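Local coordinates for protein toll-like receptor 6, Variable lymphocyte receptor B (Mus musculus, PDB 3A79) that probably recognises microbial diacylated lipopeptides as a partner of TLR2, through a leucine-rich-repeat ectodomain here fused to a hagfish lymphocyte-receptor fragment, at residues Trp263-Trp274 / Ala323-Ile333. Residues are numbered along the deposited sequence; the frame is centred on the assembly and turned at random.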
ATOM      1  N   TRP B 263     -14.878   8.085  22.402  1.00 72.23           N
ATOM      2  CA  TRP B 263     -13.815   9.043  22.157  1.00 75.20           C
ATOM      3  C   TRP B 263     -13.833  10.118  23.246  1.00 71.79           C
ATOM      4  O   TRP B 263     -12.786  10.436  23.816  1.00 59.13           O
ATOM      5  CB  TRP B 263     -13.879   9.657  20.748  1.00 71.29           C
ATOM      6  CG  TRP B 263     -12.707  10.568  20.487  1.00 65.32           C
ATOM      7  CD1 TRP B 263     -12.745  11.903  20.173  1.00 61.46           C
ATOM      8  CD2 TRP B 263     -11.321  10.217  20.580  1.00 56.55           C
ATOM      9  NE1 TRP B 263     -11.470  12.395  20.053  1.00 57.70           N
ATOM     10  CE2 TRP B 263     -10.576  11.380  20.290  1.00 55.35           C
ATOM     11  CE3 TRP B 263     -10.634   9.030  20.882  1.00 44.96           C
ATOM     12  CZ2 TRP B 263      -9.179  11.390  20.279  1.00 49.94           C
ATOM     13  CZ3 TRP B 263      -9.244   9.044  20.875  1.00 41.40           C
ATOM     14  CH2 TRP B 263      -8.533  10.215  20.571  1.00 41.56           C
ATOM     15  N   LYS B 264     -15.016  10.666  23.536  1.00 77.06           N
ATOM     16  CA  LYS B 264     -15.183  11.638  24.631  1.00 74.37           C
ATOM     17  C   LYS B 264     -14.457  11.166  25.889  1.00 74.89           C
ATOM     18  O   LYS B 264     -13.739  11.934  26.540  1.00 72.20           O
ATOM     19  CB  LYS B 264     -16.674  11.855  24.939  1.00 62.75           C
ATOM     20  CG  LYS B 264     -17.004  12.994  25.900  1.00 65.54           C
ATOM     21  CD  LYS B 264     -18.519  13.251  25.939  1.00 72.48           C
ATOM     22  CE  LYS B 264     -18.882  14.740  26.140  1.00 82.97           C
ATOM     23  NZ  LYS B 264     -19.249  15.127  27.553  1.00 91.51           N
ATOM     24  N   CYS B 265     -14.640   9.888  26.213  1.00 69.50           N
ATOM     25  CA  CYS B 265     -14.080   9.319  27.423  1.00 64.58           C
ATOM     26  C   CYS B 265     -12.575   9.109  27.307  1.00 59.21           C
ATOM     27  O   CYS B 265     -11.863   9.099  28.307  1.00 58.48           O
ATOM     28  CB  CYS B 265     -14.794   8.008  27.791  1.00 57.36           C
ATOM     29  SG  CYS B 265     -14.320   7.335  29.421  1.00106.50           S
ATOM     30  N   SER B 266     -12.088   8.929  26.088  1.00 58.58           N
ATOM     31  CA  SER B 266     -10.660   8.723  25.897  1.00 57.34           C
ATOM     32  C   SER B 266      -9.913  10.028  26.114  1.00 64.70           C
ATOM     33  O   SER B 266      -8.875  10.062  26.776  1.00 65.22           O
ATOM     34  CB  SER B 266     -10.371   8.129  24.520  1.00 55.15           C
ATOM     35  OG  SER B 266     -10.786   6.766  24.474  1.00 59.27           O
ATOM     36  N   VAL B 267     -10.467  11.106  25.570  1.00 64.67           N
ATOM     37  CA  VAL B 267      -9.929  12.445  25.768  1.00 61.17           C
ATOM     38  C   VAL B 267      -9.990  12.862  27.252  1.00 67.10           C
ATOM     39  O   VAL B 267      -9.142  13.613  27.744  1.00 61.75           O
ATOM     40  CB  VAL B 267     -10.664  13.451  24.865  1.00 49.98           C
ATOM     41  CG1 VAL B 267      -9.987  14.808  24.914  1.00 55.82           C
ATOM     42  CG2 VAL B 267     -10.679  12.932  23.447  1.00 41.02           C
ATOM     43  N   LYS B 268     -10.988  12.356  27.967  1.00 64.33           N
ATOM     44  CA  LYS B 268     -11.028  12.511  29.415  1.00 58.41           C
ATOM     45  C   LYS B 268      -9.924  11.694  30.102  1.00 63.26           C
ATOM     46  O   LYS B 268      -9.163  12.213  30.911  1.00 69.75           O
ATOM     47  CB  LYS B 268     -12.403  12.117  29.954  1.00 52.91           C
ATOM     48  CG  LYS B 268     -13.489  13.081  29.559  1.00 60.83           C
ATOM     49  CD  LYS B 268     -14.831  12.714  30.165  1.00 71.77           C
ATOM     50  CE  LYS B 268     -15.837  13.841  29.964  1.00 72.73           C
ATOM     51  NZ  LYS B 268     -17.222  13.446  30.337  1.00 80.78           N
ATOM     52  N   LEU B 269      -9.840  10.413  29.775  1.00 60.69           N
ATOM     53  CA  LEU B 269      -8.791   9.559  30.309  1.00 59.47           C
ATOM     54  C   LEU B 269      -7.405  10.199  30.198  1.00 68.09           C
ATOM     55  O   LEU B 269      -6.669  10.243  31.178  1.00 61.70           O
ATOM     56  CB  LEU B 269      -8.820   8.191  29.623  1.00 54.09           C
ATOM     57  CG  LEU B 269      -9.834   7.174  30.149  1.00 47.70           C
ATOM     58  CD1 LEU B 269      -9.195   5.830  30.080  1.00 53.29           C
ATOM     59  CD2 LEU B 269     -10.171   7.470  31.587  1.00 58.93           C
ATOM     60  N   PHE B 270      -7.046  10.692  29.013  1.00 79.09           N
ATOM     61  CA  PHE B 270      -5.770  11.391  28.839  1.00 74.38           C
ATOM     62  C   PHE B 270      -5.654  12.570  29.801  1.00 67.43           C
ATOM     63  O   PHE B 270      -4.661  12.693  30.511  1.00 73.08           O
ATOM     64  CB  PHE B 270      -5.569  11.886  27.396  1.00 69.86           C
ATOM     65  CG  PHE B 270      -5.463  10.782  26.381  1.00 60.57           C
ATOM     66  CD1 PHE B 270      -6.248  10.796  25.231  1.00 62.56           C
ATOM     67  CD2 PHE B 270      -4.595   9.729  26.574  1.00 54.88           C
ATOM     68  CE1 PHE B 270      -6.172   9.771  24.295  1.00 59.80           C
ATOM     69  CE2 PHE B 270      -4.512   8.694  25.633  1.00 61.65           C
ATOM     70  CZ  PHE B 270      -5.305   8.719  24.497  1.00 55.25           C
ATOM     71  N   GLN B 271      -6.670  13.430  29.819  1.00 62.07           N
ATOM     72  CA  GLN B 271      -6.661  14.640  30.653  1.00 65.95           C
ATOM     73  C   GLN B 271      -6.530  14.312  32.138  1.00 74.67           C
ATOM     74  O   GLN B 271      -5.902  15.054  32.891  1.00 72.49           O
ATOM     75  CB  GLN B 271      -7.932  15.464  30.438  1.00 64.38           C
ATOM     76  CG  GLN B 271      -8.070  16.069  29.067  1.00 66.71           C
ATOM     77  CD  GLN B 271      -7.241  17.315  28.905  1.00 69.23           C
ATOM     78  OE1 GLN B 271      -7.619  18.386  29.373  1.00 64.06           O
ATOM     79  NE2 GLN B 271      -6.105  17.188  28.224  1.00 76.46           N
ATOM     80  N   PHE B 272      -7.146  13.209  32.550  1.00 78.61           N
ATOM     81  CA  PHE B 272      -7.084  12.742  33.929  1.00 78.24           C
ATOM     82  C   PHE B 272      -5.652  12.415  34.322  1.00 72.34           C
ATOM     83  O   PHE B 272      -5.237  12.630  35.461  1.00 84.60           O
ATOM     84  CB  PHE B 272      -7.967  11.501  34.099  1.00 80.91           C
ATOM     85  CG  PHE B 272      -7.694  10.728  35.356  1.00 75.51           C
ATOM     86  CD1 PHE B 272      -8.348  11.051  36.542  1.00 75.23           C
ATOM     87  CD2 PHE B 272      -6.785   9.682  35.357  1.00 70.34           C
ATOM     88  CE1 PHE B 272      -8.100  10.348  37.704  1.00 71.97           C
ATOM     89  CE2 PHE B 272      -6.529   8.972  36.519  1.00 76.20           C
ATOM     90  CZ  PHE B 272      -7.188   9.305  37.695  1.00 75.07           C
ATOM     91  N   PHE B 273      -4.899  11.902  33.364  1.00 62.68           N
ATOM     92  CA  PHE B 273      -3.554  11.442  33.621  1.00 61.14           C
ATOM     93  C   PHE B 273      -2.544  12.576  33.616  1.00 68.13           C
ATOM     94  O   PHE B 273      -1.543  12.527  34.321  1.00 73.69           O
ATOM     95  CB  PHE B 273      -3.152  10.402  32.580  1.00 45.20           C
ATOM     96  CG  PHE B 273      -3.661   9.026  32.872  1.00 59.28           C
ATOM     97  CD1 PHE B 273      -4.523   8.390  31.995  1.00 68.33           C
ATOM     98  CD2 PHE B 273      -3.272   8.361  34.016  1.00 65.25           C
ATOM     99  CE1 PHE B 273      -4.988   7.118  32.255  1.00 64.88           C
ATOM    100  CE2 PHE B 273      -3.740   7.094  34.282  1.00 72.67           C
ATOM    101  CZ  PHE B 273      -4.600   6.474  33.401  1.00 67.86           C
ATOM    102  N   TRP B 274      -2.811  13.597  32.818  1.00 66.01           N
ATOM    103  CA  TRP B 274      -1.795  14.597  32.512  1.00 71.12           C
ATOM    104  C   TRP B 274      -1.205  15.283  33.762  1.00 70.17           C
ATOM    105  O   TRP B 274       0.013  15.469  33.872  1.00 66.43           O
ATOM    106  CB  TRP B 274      -2.357  15.611  31.508  1.00 71.47           C
ATOM    107  CG  TRP B 274      -1.481  15.814  30.307  1.00 68.74           C
ATOM    108  CD1 TRP B 274      -0.691  16.890  30.041  1.00 72.63           C
ATOM    109  CD2 TRP B 274      -1.311  14.914  29.212  1.00 66.42           C
ATOM    110  NE1 TRP B 274      -0.037  16.715  28.852  1.00 72.11           N
ATOM    111  CE2 TRP B 274      -0.399  15.508  28.322  1.00 66.97           C
ATOM    112  CE3 TRP B 274      -1.837  13.660  28.899  1.00 70.44           C
ATOM    113  CZ2 TRP B 274      -0.004  14.895  27.141  1.00 73.45           C
ATOM    114  CZ3 TRP B 274      -1.447  13.054  27.726  1.00 69.18           C
ATOM    115  CH2 TRP B 274      -0.537  13.669  26.862  1.00 74.38           C
ATOM    116  N   ALA B 323     -10.630  16.225  14.798  1.00 75.88           N
ATOM    117  CA  ALA B 323     -11.139  15.979  16.149  1.00 68.78           C
ATOM    118  C   ALA B 323     -10.427  14.840  16.849  1.00 64.98           C
ATOM    119  O   ALA B 323     -10.341  14.813  18.079  1.00 73.13           O
ATOM    120  CB  ALA B 323     -12.635  15.711  16.111  1.00 59.70           C
ATOM    121  N   LEU B 324      -9.928  13.901  16.055  1.00 61.50           N
ATOM    122  CA  LEU B 324      -9.236  12.733  16.570  1.00 56.26           C
ATOM    123  C   LEU B 324      -7.729  12.963  16.571  1.00 61.08           C
ATOM    124  O   LEU B 324      -7.094  12.794  17.603  1.00 70.38           O
ATOM    125  CB  LEU B 324      -9.610  11.486  15.757  1.00 63.14           C
ATOM    126  CG  LEU B 324      -8.741  10.224  15.876  1.00 67.59           C
ATOM    127  CD1 LEU B 324      -8.968   9.500  17.191  1.00 76.54           C
ATOM    128  CD2 LEU B 324      -9.018   9.293  14.729  1.00 46.84           C
ATOM    129  N   TYR B 325      -7.155  13.364  15.437  1.00 60.08           N
ATOM    130  CA  TYR B 325      -5.691  13.452  15.334  1.00 71.81           C
ATOM    131  C   TYR B 325      -5.057  14.600  16.134  1.00 73.56           C
ATOM    132  O   TYR B 325      -3.908  14.505  16.578  1.00 68.85           O
ATOM    133  CB  TYR B 325      -5.208  13.502  13.874  1.00 69.98           C
ATOM    134  CG  TYR B 325      -5.550  12.275  13.053  1.00 67.64           C
ATOM    135  CD1 TYR B 325      -5.990  12.398  11.742  1.00 64.47           C
ATOM    136  CD2 TYR B 325      -5.439  11.000  13.585  1.00 65.20           C
ATOM    137  CE1 TYR B 325      -6.309  11.290  10.986  1.00 59.35           C
ATOM    138  CE2 TYR B 325      -5.756   9.879  12.833  1.00 61.39           C
ATOM    139  CZ  TYR B 325      -6.193  10.033  11.532  1.00 59.84           C
ATOM    140  OH  TYR B 325      -6.524   8.929  10.772  1.00 57.04           O
ATOM    141  N   SER B 326      -5.788  15.688  16.325  1.00 72.32           N
ATOM    142  CA  SER B 326      -5.198  16.826  17.023  1.00 74.02           C
ATOM    143  C   SER B 326      -4.966  16.509  18.509  1.00 76.77           C
ATOM    144  O   SER B 326      -3.975  16.939  19.100  1.00 68.45           O
ATOM    145  CB  SER B 326      -6.053  18.072  16.835  1.00 60.79           C
ATOM    146  OG  SER B 326      -7.347  17.835  17.346  1.00 73.29           O
ATOM    147  N   VAL B 327      -5.877  15.739  19.095  1.00 78.38           N
ATOM    148  CA  VAL B 327      -5.745  15.268  20.473  1.00 68.22           C
ATOM    149  C   VAL B 327      -4.377  14.641  20.763  1.00 67.08           C
ATOM    150  O   VAL B 327      -3.895  14.704  21.891  1.00 65.31           O
ATOM    151  CB  VAL B 327      -6.865  14.268  20.804  1.00 64.24           C
ATOM    152  CG1 VAL B 327      -6.548  13.475  22.060  1.00 55.07           C
ATOM    153  CG2 VAL B 327      -8.191  15.002  20.927  1.00 69.48           C
ATOM    154  N   PHE B 328      -3.756  14.040  19.747  1.00 65.55           N
ATOM    155  CA  PHE B 328      -2.393  13.517  19.872  1.00 57.34           C
ATOM    156  C   PHE B 328      -1.347  14.514  19.386  1.00 58.03           C
ATOM    157  O   PHE B 328      -0.296  14.659  19.990  1.00 50.34           O
ATOM    158  CB  PHE B 328      -2.218  12.217  19.082  1.00 57.55           C
ATOM    159  CG  PHE B 328      -3.145  11.130  19.493  1.00 57.62           C
ATOM    160  CD1 PHE B 328      -4.254  10.823  18.722  1.00 55.01           C
ATOM    161  CD2 PHE B 328      -2.916  10.411  20.651  1.00 54.04           C
ATOM    162  CE1 PHE B 328      -5.120   9.820  19.102  1.00 52.04           C
ATOM    163  CE2 PHE B 328      -3.781   9.405  21.033  1.00 54.31           C
ATOM    164  CZ  PHE B 328      -4.886   9.112  20.257  1.00 50.16           C
ATOM    165  N   ALA B 329      -1.623  15.187  18.276  1.00 61.12           N
ATOM    166  CA  ALA B 329      -0.614  16.036  17.664  1.00 62.18           C
ATOM    167  C   ALA B 329      -0.172  17.142  18.615  1.00 68.09           C
ATOM    168  O   ALA B 329       1.022  17.437  18.729  1.00 71.83           O
ATOM    169  CB  ALA B 329      -1.129  16.608  16.366  1.00 63.95           C
ATOM    170  N   GLU B 330      -1.143  17.729  19.312  1.00 71.96           N
ATOM    171  CA  GLU B 330      -0.886  18.809  20.267  1.00 70.44           C
ATOM    172  C   GLU B 330      -0.414  18.329  21.647  1.00 70.21           C
ATOM    173  O   GLU B 330      -0.541  19.064  22.622  1.00 80.33           O
ATOM    174  CB  GLU B 330      -2.137  19.684  20.462  1.00 62.63           C
ATOM    175  CG  GLU B 330      -2.940  20.006  19.205  1.00 73.11           C
ATOM    176  CD  GLU B 330      -3.963  21.112  19.447  1.00 76.21           C
ATOM    177  OE1 GLU B 330      -5.111  21.022  18.942  1.00 73.72           O
ATOM    178  OE2 GLU B 330      -3.610  22.081  20.150  1.00 63.96           O
ATOM    179  N   MET B 331       0.110  17.110  21.747  1.00 67.59           N
ATOM    180  CA  MET B 331       0.601  16.605  23.034  1.00 71.82           C
ATOM    181  C   MET B 331       2.007  17.108  23.297  1.00 76.30           C
ATOM    182  O   MET B 331       2.826  17.188  22.376  1.00 83.51           O
ATOM    183  CB  MET B 331       0.577  15.073  23.104  1.00 66.47           C
ATOM    184  CG  MET B 331      -0.809  14.475  23.259  1.00 62.57           C
ATOM    185  SD  MET B 331      -0.824  12.675  23.370  1.00 66.52           S
ATOM    186  CE  MET B 331      -2.449  12.470  24.094  1.00 50.10           C
ATOM    187  N   ASN B 332       2.279  17.447  24.556  1.00 71.99           N
ATOM    188  CA  ASN B 332       3.570  18.010  24.942  1.00 69.70           C
ATOM    189  C   ASN B 332       4.459  17.030  25.699  1.00 67.74           C
ATOM    190  O   ASN B 332       5.005  17.351  26.758  1.00 61.91           O
ATOM    191  CB  ASN B 332       3.399  19.305  25.737  1.00 65.75           C
ATOM    192  CG  ASN B 332       2.651  19.099  27.043  1.00 69.99           C
ATOM    193  OD1 ASN B 332       1.946  18.105  27.217  1.00 75.77           O
ATOM    194  ND2 ASN B 332       2.796  20.049  27.969  1.00 58.74           N
ATOM    195  N   ILE B 333       4.606  15.840  25.131  1.00 63.74           N
ATOM    196  CA  ILE B 333       5.480  14.822  25.681  1.00 69.77           C
ATOM    197  C   ILE B 333       6.653  14.606  24.723  1.00 76.06           C
ATOM    198  O   ILE B 333       6.646  15.135  23.618  1.00 82.61           O
ATOM    199  CB  ILE B 333       4.705  13.525  25.889  1.00 67.95           C
ATOM    200  CG1 ILE B 333       4.067  13.080  24.571  1.00 64.38           C
ATOM    201  CG2 ILE B 333       3.636  13.726  26.951  1.00 62.00           C
ATOM    202  CD1 ILE B 333       2.838  12.211  24.746  1.00 63.77           C
TER
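Two indole N-H groups of 263-274 reach polar atoms of 323-333. Trp274 NE1 donates to Asn332 OD1 at 2.9 Å with an N-H...O angle of 160°; the acceptor lies in the indole plane, and ring and amide are nearly coplanar. Asn332 ND2 makes a weak bond to Ser300 O, a second tie on the same amide. At the other end Trp263 NE1 meets the backbone Ala323 O only weakly, at 3.3 Å.

CH-pi contacts come next. With CG anti to the backbone N (chi1 -176°), the Trp263 ring extends as a knob among Ala323, Leu324, Val327 and Phe328. Leu324 CD1 sits 3.6 Å from the centroid of the six-membered ring of Trp263, over the face opposite Val267 CG2. Met331, extended beyond CG, puts CE over a face of Phe270 and SD obliquely beside Trp274, a Met-aromatic contact.

Both helices belong to the TLR6 part of the fusion, each leading into the next parallel strand of the leucine-rich-repeat solenoid; their short axes run 11.6 Å apart at 8°, nearly parallel.

Apolar contacts fill the middle. Phe328 lies obliquely to Trp263 and Phe270, with centroids 5.9 Å from the former's six-membered ring and 5.7 Å from the latter's, completing an aromatic cluster. Val327 CB approaches the Trp263 edge, while Leu307 and Ile309 of strand 306-314 touch Phe270 and Phe328 respectively.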